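Local coordinates for protein 5,10-methylenetetrahydrofolate dehydrogenase (Bombyx mori, PDB 5ZF1) that probably oxidises 5,10-methylenetetrahydrofolate to 5,10-methenyltetrahydrofolate with NADP+ as the cofactor, a step of one-carbon metabolism, at residues I67-D72 with L79-N84. Residues are numbered along the deposited sequence; the frame is centred on the assembly and turned at random. Where two conformers were deposited one is given.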
loop_
_atom_site.group_PDB
_atom_site.type_symbol
_atom_site.label_atom_id
_atom_site.label_comp_id
_atom_site.label_asym_id
_atom_site.label_seq_id
_atom_site.Cartn_x
_atom_site.Cartn_y
_atom_site.Cartn_z
ATOM N N ILE B 67 13.820 -7.406 -26.816
ATOM C CA ILE B 67 13.585 -6.377 -27.819
ATOM C C ILE B 67 14.478 -5.201 -27.467
ATOM O O ILE B 67 14.269 -4.531 -26.447
ATOM C CB ILE B 67 12.113 -5.956 -27.882
ATOM C CG1 ILE B 67 11.243 -7.120 -28.351
ATOM C CG2 ILE B 67 11.956 -4.766 -28.809
ATOM C CD1 ILE B 67 10.073 -7.391 -27.451
ATOM N N ASN B 68 15.486 -4.955 -28.299
ATOM C CA ASN B 68 16.445 -3.890 -28.051
ATOM C C ASN B 68 15.982 -2.609 -28.731
ATOM O O ASN B 68 15.564 -2.627 -29.894
ATOM C CB ASN B 68 17.835 -4.290 -28.548
ATOM C CG ASN B 68 18.404 -5.474 -27.798
ATOM O OD1 ASN B 68 19.115 -5.310 -26.804
ATOM N ND2 ASN B 68 18.095 -6.679 -28.267
ATOM N N ARG B 69 16.041 -1.504 -27.999
ATOM C CA ARG B 69 15.740 -0.199 -28.559
ATOM C C ARG B 69 16.876 0.751 -28.218
ATOM O O ARG B 69 17.668 0.507 -27.305
ATOM C CB ARG B 69 14.390 0.339 -28.054
ATOM C CG ARG B 69 13.170 -0.393 -28.635
ATOM C CD ARG B 69 13.090 -0.255 -30.159
ATOM N NE ARG B 69 11.848 -0.799 -30.713
ATOM C CZ ARG B 69 11.733 -1.996 -31.287
ATOM N NH1 ARG B 69 12.787 -2.798 -31.388
ATOM N NH2 ARG B 69 10.563 -2.395 -31.761
ATOM N N ASP B 70 16.966 1.833 -28.979
ATOM C CA ASP B 70 18.069 2.766 -28.816
ATOM C C ASP B 70 17.742 3.809 -27.752
ATOM O O ASP B 70 16.579 4.097 -27.464
ATOM C CB ASP B 70 18.397 3.428 -30.152
ATOM C CG ASP B 70 18.350 2.443 -31.306
ATOM O OD1 ASP B 70 17.283 2.328 -31.948
ATOM O OD2 ASP B 70 19.371 1.764 -31.554
ATOM N N SER B 71 18.801 4.365 -27.160
ATOM C CA SER B 71 18.654 5.325 -26.070
ATOM C C SER B 71 17.817 6.537 -26.456
ATOM O O SER B 71 17.266 7.199 -25.567
ATOM C CB SER B 71 20.031 5.791 -25.588
ATOM O OG SER B 71 20.734 4.741 -24.943
ATOM N N ASP B 72 17.704 6.841 -27.749
ATOM C CA ASP B 72 16.996 8.021 -28.224
ATOM C C ASP B 72 15.540 7.748 -28.575
ATOM O O ASP B 72 14.879 8.630 -29.131
ATOM C CB ASP B 72 17.713 8.608 -29.443
ATOM C CG ASP B 72 17.463 7.803 -30.707
ATOM O OD1 ASP B 72 16.443 8.047 -31.384
ATOM O OD2 ASP B 72 18.285 6.917 -31.022
ATOM N N LEU B 79 5.795 3.511 -25.737
ATOM C CA LEU B 79 4.422 3.147 -25.403
ATOM C C LEU B 79 3.726 2.469 -26.573
ATOM O O LEU B 79 2.868 1.606 -26.367
ATOM C CB LEU B 79 3.637 4.383 -24.957
ATOM C CG LEU B 79 4.163 5.137 -23.734
ATOM C CD1 LEU B 79 3.251 6.312 -23.408
ATOM C CD2 LEU B 79 4.316 4.230 -22.532
ATOM N N SER B 80 4.081 2.839 -27.808
ATOM C CA SER B 80 3.486 2.186 -28.969
ATOM C C SER B 80 3.892 0.720 -29.053
ATOM O O SER B 80 3.073 -0.139 -29.397
ATOM C CB SER B 80 3.878 2.918 -30.252
ATOM O OG SER B 80 3.425 2.201 -31.386
ATOM N N GLU B 81 5.152 0.415 -28.752
ATOM C CA GLU B 81 5.595 -0.972 -28.793
ATOM C C GLU B 81 4.983 -1.783 -27.658
ATOM O O GLU B 81 4.661 -2.964 -27.833
ATOM C CB GLU B 81 7.120 -1.042 -28.743
ATOM C CG GLU B 81 7.683 -2.460 -28.621
ATOM C CD GLU B 81 7.668 -3.230 -29.938
ATOM O OE1 GLU B 81 6.606 -3.294 -30.593
ATOM O OE2 GLU B 81 8.726 -3.773 -30.318
ATOM N N ILE B 82 4.812 -1.168 -26.486
ATOM C CA ILE B 82 4.176 -1.874 -25.377
ATOM C C ILE B 82 2.731 -2.203 -25.719
ATOM O O ILE B 82 2.265 -3.327 -25.492
ATOM C CB ILE B 82 4.292 -1.045 -24.084
ATOM C CG1 ILE B 82 5.717 -1.145 -23.542
ATOM C CG2 ILE B 82 3.273 -1.504 -23.046
ATOM C CD1 ILE B 82 6.135 0.043 -22.689
ATOM N N GLN B 83 2.002 -1.240 -26.295
ATOM C CA GLN B 83 0.603 -1.492 -26.623
ATOM C C GLN B 83 0.463 -2.581 -27.676
ATOM O O GLN B 83 -0.502 -3.352 -27.641
ATOM C CB GLN B 83 -0.086 -0.201 -27.080
ATOM C CG GLN B 83 -1.611 -0.322 -27.238
ATOM C CD GLN B 83 -2.339 -0.695 -25.937
ATOM O OE1 GLN B 83 -1.794 -0.573 -24.840
ATOM N NE2 GLN B 83 -3.582 -1.143 -26.067
ATOM N N ASN B 84 1.417 -2.673 -28.608
ATOM C CA ASN B 84 1.422 -3.787 -29.556
ATOM C C ASN B 84 1.619 -5.122 -28.845
ATOM O O ASN B 84 0.947 -6.112 -29.162
ATOM C CB ASN B 84 2.515 -3.580 -30.603
ATOM C CG ASN B 84 2.127 -2.555 -31.652
ATOM O OD1 ASN B 84 1.280 -1.692 -31.414
ATOM N ND2 ASN B 84 2.750 -2.644 -32.823
#
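Arg69 and Glu81 join strand 63-69 to helix 75-87, the first two elements of a beta-alpha-beta crossover that returns to strand 93-96 beyond strand 34-40. Because the nearest CA atoms, those of Ile67 and Glu81, are 9.7 Å apart, side chains alone span the gap, burying just 109 Å².

The electrostatic part is a salt bridge, Arg69 NH2 to Glu81 OE2 at 2.7 Å, formed by one of two deposited Glu81 conformers and so perhaps not permanent. The two side chains cross at about a right angle. A single pair makes the link: Arg69 NH2 is 4.2 Å from Glu81 OE1, and Arg69 NE is 4.3 Å from Glu81 OE2. The 34° between guanidinium and carboxylate planes agrees.

A hydrogen bond within the strand restrains the arginine: Arg69 NH1 reaches Asn68 O at 3.2 Å (N-H...O 158°) from above the carbonyl plane. Backbone hydrogen bonds of Arg69 with Ile39 and Gly41 tie this end of the edge strand to its neighbour.

The Ile67 methyl adds van der Waals contact with the ion pair. CG2 lies 3.7 Å from Glu81 OE2, dependent on the same conformer. Its position anti to the backbone N directs it toward one guanidinium face of Arg69, 3.3 Å above the plane and near the border, not the centre.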